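Local coordinates for protein ATP-dependent DNA helicase RecQ (Porphyromonas gingivalis, PDB 3IUO) that probably unwinds duplex DNA in the 3'-5' direction at the expense of ATP, this C-terminal piece carrying its RecQ-1-like helix-turn-helix domain, at residues K22-D36 and T55-F68. Sequence-based numbering, arbitrary orientation.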
loop_
_atom_site.group_PDB
_atom_site.type_symbol
_atom_site.label_atom_id
_atom_site.label_comp_id
_atom_site.label_asym_id
_atom_site.label_seq_id
_atom_site.Cartn_x
_atom_site.Cartn_y
_atom_site.Cartn_z
ATOM N N LYS B 22 2.145 -5.225 -21.993
ATOM C CA LYS B 22 1.182 -5.423 -20.928
ATOM C C LYS B 22 -0.135 -5.977 -21.443
ATOM O O LYS B 22 -0.742 -6.831 -20.809
ATOM C CB LYS B 22 0.985 -4.142 -20.114
ATOM C CG LYS B 22 2.195 -3.787 -19.213
ATOM C CD LYS B 22 2.009 -2.490 -18.414
ATOM C CE LYS B 22 2.202 -1.252 -19.277
ATOM N NZ LYS B 22 2.019 -0.035 -18.442
ATOM N N VAL B 23 -0.546 -5.522 -22.629
ATOM C CA VAL B 23 -1.761 -6.044 -23.231
ATOM C C VAL B 23 -1.565 -7.545 -23.476
ATOM O O VAL B 23 -2.481 -8.337 -23.201
ATOM C CB VAL B 23 -2.133 -5.287 -24.523
ATOM C CG1 VAL B 23 -3.157 -6.094 -25.348
ATOM C CG2 VAL B 23 -2.680 -3.891 -24.195
ATOM N N SER B 24 -0.382 -7.918 -23.992
ATOM C CA SER B 24 -0.044 -9.320 -24.251
ATOM C C SER B 24 -0.058 -10.141 -22.969
ATOM O O SER B 24 -0.606 -11.236 -22.932
ATOM C CB SER B 24 1.329 -9.434 -24.921
ATOM O OG SER B 24 1.280 -8.987 -26.261
ATOM N N ILE B 25 0.524 -9.594 -21.901
ATOM C CA ILE B 25 0.568 -10.304 -20.605
ATOM C C ILE B 25 -0.844 -10.599 -20.074
ATOM O O ILE B 25 -1.122 -11.701 -19.578
ATOM C CB ILE B 25 1.413 -9.532 -19.572
ATOM C CG1 ILE B 25 2.896 -9.637 -19.969
ATOM C CG2 ILE B 25 1.258 -10.120 -18.171
ATOM C CD1 ILE B 25 3.806 -8.620 -19.263
ATOM N N VAL B 26 -1.720 -9.609 -20.174
ATOM C CA VAL B 26 -3.109 -9.772 -19.739
ATOM C C VAL B 26 -3.779 -10.881 -20.548
ATOM O O VAL B 26 -4.483 -11.719 -19.999
ATOM C CB VAL B 26 -3.865 -8.437 -19.857
ATOM C CG1 VAL B 26 -5.365 -8.646 -19.619
ATOM C CG2 VAL B 26 -3.299 -7.439 -18.866
ATOM N N GLN B 27 -3.524 -10.895 -21.856
ATOM C CA GLN B 27 -4.115 -11.924 -22.709
ATOM C C GLN B 27 -3.578 -13.300 -22.337
ATOM O O GLN B 27 -4.345 -14.271 -22.282
ATOM C CB GLN B 27 -3.853 -11.606 -24.181
ATOM C CG GLN B 27 -4.617 -10.379 -24.668
ATOM C CD GLN B 27 -4.267 -9.971 -26.098
ATOM O OE1 GLN B 27 -3.195 -10.306 -26.619
ATOM N NE2 GLN B 27 -5.166 -9.223 -26.728
ATOM N N GLN B 28 -2.266 -13.378 -22.082
ATOM C CA GLN B 28 -1.630 -14.625 -21.647
ATOM C C GLN B 28 -2.229 -15.141 -20.338
ATOM O O GLN B 28 -2.516 -16.334 -20.197
ATOM C CB GLN B 28 -0.110 -14.471 -21.531
ATOM C CG GLN B 28 0.599 -14.495 -22.893
ATOM C CD GLN B 28 2.014 -13.966 -22.793
ATOM O OE1 GLN B 28 2.243 -12.820 -22.364
ATOM N NE2 GLN B 28 2.971 -14.784 -23.178
ATOM N N ILE B 29 -2.455 -14.234 -19.393
ATOM C CA ILE B 29 -2.993 -14.646 -18.111
ATOM C C ILE B 29 -4.418 -15.133 -18.308
ATOM O O ILE B 29 -4.815 -16.134 -17.723
ATOM C CB ILE B 29 -2.929 -13.518 -17.072
ATOM C CG1 ILE B 29 -1.464 -13.298 -16.614
ATOM C CG2 ILE B 29 -3.818 -13.839 -15.861
ATOM C CD1 ILE B 29 -1.240 -12.026 -15.807
ATOM N N ASP B 30 -5.176 -14.458 -19.170
ATOM C CA ASP B 30 -6.549 -14.882 -19.445
ATOM C C ASP B 30 -6.580 -16.281 -20.049
ATOM O O ASP B 30 -7.520 -17.041 -19.803
ATOM C CB ASP B 30 -7.254 -13.892 -20.374
ATOM C CG ASP B 30 -8.770 -14.131 -20.458
ATOM O OD1 ASP B 30 -9.354 -14.813 -19.587
ATOM O OD2 ASP B 30 -9.394 -13.632 -21.417
ATOM N N ARG B 31 -5.545 -16.594 -20.830
ATOM C CA ARG B 31 -5.396 -17.904 -21.478
ATOM C C ARG B 31 -4.713 -18.921 -20.561
ATOM O O ARG B 31 -4.381 -20.020 -21.002
ATOM C CB ARG B 31 -4.619 -17.806 -22.804
ATOM C CG ARG B 31 -5.292 -16.960 -23.888
ATOM C CD ARG B 31 -4.684 -17.125 -25.285
ATOM N NE ARG B 31 -3.246 -17.438 -25.302
ATOM C CZ ARG B 31 -2.265 -16.552 -25.495
ATOM N NH1 ARG B 31 -2.530 -15.263 -25.691
ATOM N NH2 ARG B 31 -1.000 -16.965 -25.504
ATOM N N LYS B 32 -4.498 -18.558 -19.301
ATOM C CA LYS B 32 -3.974 -19.478 -18.287
ATOM C C LYS B 32 -2.558 -19.988 -18.599
ATOM O O LYS B 32 -2.240 -21.167 -18.389
ATOM C CB LYS B 32 -4.956 -20.643 -18.039
ATOM C CG LYS B 32 -6.044 -20.405 -16.995
ATOM C CD LYS B 32 -6.730 -19.045 -17.027
ATOM C CE LYS B 32 -8.209 -19.160 -16.602
ATOM N NZ LYS B 32 -8.583 -18.210 -15.506
ATOM N N VAL B 33 -1.731 -19.111 -19.159
ATOM C CA VAL B 33 -0.320 -19.424 -19.413
ATOM C C VAL B 33 0.424 -19.217 -18.087
ATOM O O VAL B 33 0.220 -18.211 -17.424
ATOM C CB VAL B 33 0.273 -18.494 -20.500
ATOM C CG1 VAL B 33 1.740 -18.812 -20.759
ATOM C CG2 VAL B 33 -0.523 -18.619 -21.783
ATOM N N ALA B 34 1.283 -20.163 -17.707
ATOM C CA ALA B 34 2.000 -20.077 -16.428
ATOM C C ALA B 34 2.845 -18.807 -16.394
ATOM O O ALA B 34 3.438 -18.418 -17.403
ATOM C CB ALA B 34 2.863 -21.317 -16.200
ATOM N N LEU B 35 2.864 -18.141 -15.242
ATOM C CA LEU B 35 3.552 -16.857 -15.135
ATOM C C LEU B 35 5.042 -16.956 -15.441
ATOM O O LEU B 35 5.607 -16.052 -16.061
ATOM C CB LEU B 35 3.295 -16.189 -13.784
ATOM C CG LEU B 35 2.098 -15.225 -13.774
ATOM C CD1 LEU B 35 0.787 -15.976 -13.972
ATOM C CD2 LEU B 35 2.076 -14.406 -12.485
ATOM N N ASP B 36 5.676 -18.051 -15.039
ATOM C CA ASP B 36 7.081 -18.230 -15.377
ATOM C C ASP B 36 7.261 -18.384 -16.907
ATOM O O ASP B 36 8.233 -17.878 -17.473
ATOM C CB ASP B 36 7.747 -19.349 -14.546
ATOM C CG ASP B 36 6.992 -20.677 -14.596
ATOM O OD1 ASP B 36 5.766 -20.709 -14.864
ATOM O OD2 ASP B 36 7.641 -21.710 -14.357
ATOM N N THR B 55 1.987 -3.450 -12.008
ATOM C CA THR B 55 1.608 -2.255 -12.763
ATOM C C THR B 55 0.196 -2.418 -13.377
ATOM O O THR B 55 -0.687 -1.524 -13.249
ATOM C CB THR B 55 2.666 -1.966 -13.821
ATOM O OG1 THR B 55 3.907 -1.624 -13.169
ATOM C CG2 THR B 55 2.217 -0.819 -14.698
ATOM N N ILE B 56 -0.024 -3.579 -13.981
ATOM C CA ILE B 56 -1.332 -3.907 -14.569
ATOM C C ILE B 56 -2.454 -3.853 -13.517
ATOM O O ILE B 56 -3.516 -3.245 -13.723
ATOM C CB ILE B 56 -1.267 -5.299 -15.231
ATOM C CG1 ILE B 56 -0.435 -5.210 -16.503
ATOM C CG2 ILE B 56 -2.689 -5.880 -15.530
ATOM C CD1 ILE B 56 0.040 -6.597 -16.988
ATOM N N VAL B 57 -2.214 -4.497 -12.384
ATOM C CA VAL B 57 -3.224 -4.539 -11.322
ATOM C C VAL B 57 -3.464 -3.129 -10.751
ATOM O O VAL B 57 -4.623 -2.732 -10.525
ATOM C CB VAL B 57 -2.765 -5.504 -10.246
ATOM C CG1 VAL B 57 -3.637 -5.374 -8.961
ATOM C CG2 VAL B 57 -2.843 -6.910 -10.789
ATOM N N TYR B 58 -2.387 -2.347 -10.554
ATOM C CA TYR B 58 -2.596 -0.991 -10.056
ATOM C C TYR B 58 -3.448 -0.142 -10.980
ATOM O O TYR B 58 -4.127 0.763 -10.523
ATOM C CB TYR B 58 -1.258 -0.276 -9.839
ATOM C CG TYR B 58 -0.310 -0.902 -8.832
ATOM C CD1 TYR B 58 -0.749 -1.842 -7.870
ATOM C CD2 TYR B 58 1.044 -0.586 -8.872
ATOM C CE1 TYR B 58 0.159 -2.413 -6.946
ATOM C CE2 TYR B 58 1.956 -1.153 -7.968
ATOM C CZ TYR B 58 1.498 -2.070 -7.019
ATOM O OH TYR B 58 2.420 -2.580 -6.150
ATOM N N SER B 59 -3.380 -0.419 -12.289
ATOM C CA SER B 59 -4.139 0.318 -13.298
ATOM C C SER B 59 -5.636 -0.025 -13.338
ATOM O O SER B 59 -6.427 0.674 -13.997
ATOM C CB SER B 59 -3.498 0.138 -14.665
ATOM O OG SER B 59 -3.977 -1.053 -15.276
ATOM N N GLY B 60 -6.013 -1.068 -12.605
ATOM C CA GLY B 60 -7.417 -1.446 -12.519
ATOM C C GLY B 60 -7.842 -2.724 -13.206
ATOM O O GLY B 60 -9.031 -3.074 -13.150
ATOM N N THR B 61 -6.924 -3.413 -13.866
ATOM C CA THR B 61 -7.289 -4.636 -14.607
ATOM C C THR B 61 -7.500 -5.783 -13.640
ATOM O O THR B 61 -6.622 -6.079 -12.832
ATOM C CB THR B 61 -6.180 -5.001 -15.631
ATOM O OG1 THR B 61 -5.996 -3.879 -16.514
ATOM C CG2 THR B 61 -6.540 -6.228 -16.457
ATOM N N ARG B 62 -8.679 -6.390 -13.704
ATOM C CA ARG B 62 -8.999 -7.529 -12.849
ATOM C C ARG B 62 -8.437 -8.808 -13.435
ATOM O O ARG B 62 -9.097 -9.505 -14.189
ATOM C CB ARG B 62 -10.528 -7.633 -12.629
ATOM C CG ARG B 62 -10.886 -8.619 -11.512
ATOM C CD ARG B 62 -12.419 -8.654 -11.299
ATOM N NE ARG B 62 -12.756 -9.582 -10.200
ATOM C CZ ARG B 62 -12.897 -9.234 -8.918
ATOM N NH1 ARG B 62 -12.762 -7.966 -8.500
ATOM N NH2 ARG B 62 -13.185 -10.210 -8.037
ATOM N N ILE B 63 -7.229 -9.143 -13.060
ATOM C CA ILE B 63 -6.641 -10.395 -13.539
ATOM C C ILE B 63 -6.837 -11.499 -12.518
ATOM O O ILE B 63 -6.880 -11.239 -11.282
ATOM C CB ILE B 63 -5.154 -10.242 -13.830
ATOM C CG1 ILE B 63 -4.419 -9.762 -12.578
ATOM C CG2 ILE B 63 -4.929 -9.263 -14.997
ATOM C CD1 ILE B 63 -2.907 -9.938 -12.696
ATOM N N ASN B 64 -6.895 -12.728 -13.022
ATOM C CA ASN B 64 -6.960 -13.847 -12.141
ATOM C C ASN B 64 -5.797 -14.788 -12.338
ATOM O O ASN B 64 -5.660 -15.394 -13.388
ATOM C CB ASN B 64 -8.288 -14.591 -12.272
ATOM C CG ASN B 64 -8.511 -15.490 -11.074
ATOM O OD1 ASN B 64 -7.810 -16.473 -10.900
ATOM N ND2 ASN B 64 -9.421 -15.089 -10.186
ATOM N N ILE B 65 -4.963 -14.908 -11.304
ATOM C CA ILE B 65 -3.804 -15.817 -11.365
ATOM C C ILE B 65 -3.923 -17.045 -10.441
ATOM O O ILE B 65 -2.909 -17.649 -10.079
ATOM C CB ILE B 65 -2.460 -15.051 -11.107
ATOM C CG1 ILE B 65 -2.457 -14.372 -9.740
ATOM C CG2 ILE B 65 -2.242 -13.993 -12.206
ATOM C CD1 ILE B 65 -1.048 -14.040 -9.218
ATOM N N ASP B 66 -5.145 -17.373 -10.025
ATOM C CA ASP B 66 -5.375 -18.541 -9.150
ATOM C C ASP B 66 -4.837 -19.819 -9.760
ATOM O O ASP B 66 -4.274 -20.645 -9.037
ATOM C CB ASP B 66 -6.862 -18.763 -8.859
ATOM C CG ASP B 66 -7.473 -17.674 -8.006
ATOM O OD1 ASP B 66 -6.726 -16.828 -7.465
ATOM O OD2 ASP B 66 -8.723 -17.669 -7.884
ATOM N N TYR B 67 -4.989 -19.981 -11.078
ATOM C CA TYR B 67 -4.535 -21.188 -11.765
ATOM C C TYR B 67 -3.041 -21.431 -11.531
ATOM O O TYR B 67 -2.605 -22.562 -11.388
ATOM C CB TYR B 67 -4.818 -21.071 -13.261
ATOM C CG TYR B 67 -3.989 -20.039 -13.987
ATOM C CD1 TYR B 67 -2.802 -20.388 -14.623
ATOM C CD2 TYR B 67 -4.398 -18.702 -14.045
ATOM C CE1 TYR B 67 -2.039 -19.442 -15.292
ATOM C CE2 TYR B 67 -3.640 -17.739 -14.709
ATOM C CZ TYR B 67 -2.460 -18.115 -15.318
ATOM O OH TYR B 67 -1.724 -17.169 -15.989
ATOM N N PHE B 68 -2.265 -20.353 -11.486
ATOM C CA PHE B 68 -0.829 -20.458 -11.288
ATOM C C PHE B 68 -0.468 -20.615 -9.808
ATOM O O PHE B 68 0.314 -21.496 -9.446
ATOM C CB PHE B 68 -0.116 -19.269 -11.943
ATOM C CG PHE B 68 1.373 -19.237 -11.703
ATOM C CD1 PHE B 68 2.226 -20.038 -12.448
ATOM C CD2 PHE B 68 1.916 -18.387 -10.740
ATOM C CE1 PHE B 68 3.606 -20.004 -12.237
ATOM C CE2 PHE B 68 3.270 -18.343 -10.523
ATOM C CZ PHE B 68 4.131 -19.159 -11.274
HETATM O O HOH W 1 -6.753 -16.007 -15.752
HETATM O O HOH W 2 -7.429 -18.840 -12.492
#
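Within the helix-turn-helix domain, Tyr67 and Phe68 of helix 66-72 pack on Lys32 and Leu35, joining the end of helix 15-30 and the start of helix 35-41 to the end of helix 46-58 and the extended linker after it. Tyr67 suits the turn by pairing a flat apolar ring with a hydroxyl: its OH donates to Val33 O at 2.6 Å from above the carbonyl plane. Lys32 CA lies over one ring face, 3.7 Å from the centroid, and CG and CD continue across it. With chi1 at 69°, Tyr67 CG sits between its backbone N and carbonyl carbon, which lays the ring against Lys32 CA and brings OH to Val33 O. Lys32, at positive phi, belongs to the Schellman motif ending helix 15-30; beyond its aliphatic part, NZ donates to a water that in turn donates to Ile29 O and Asn64 O, bridging helix end and linker. Next door, Leu35 CB stands almost centrally over the Phe68 ring, 7° off the normal. Branched aliphatic residues suit the interior: Ile29 sends CD1 to Ile63 CD1 and CG2 to Ile65 CG2. At the far end Val26 CG2 touches Ile56 CG2 at 3.7 Å, and Lys22 runs past Ile56 in the opposite direction, bending at chi3 so that NZ ends 3.8 Å from Thr55 CG2. Phe68 also rests on Phe46. Helices packed about a shared apolar interior are consistent with the RecQ-1-like helix-turn-helix domain.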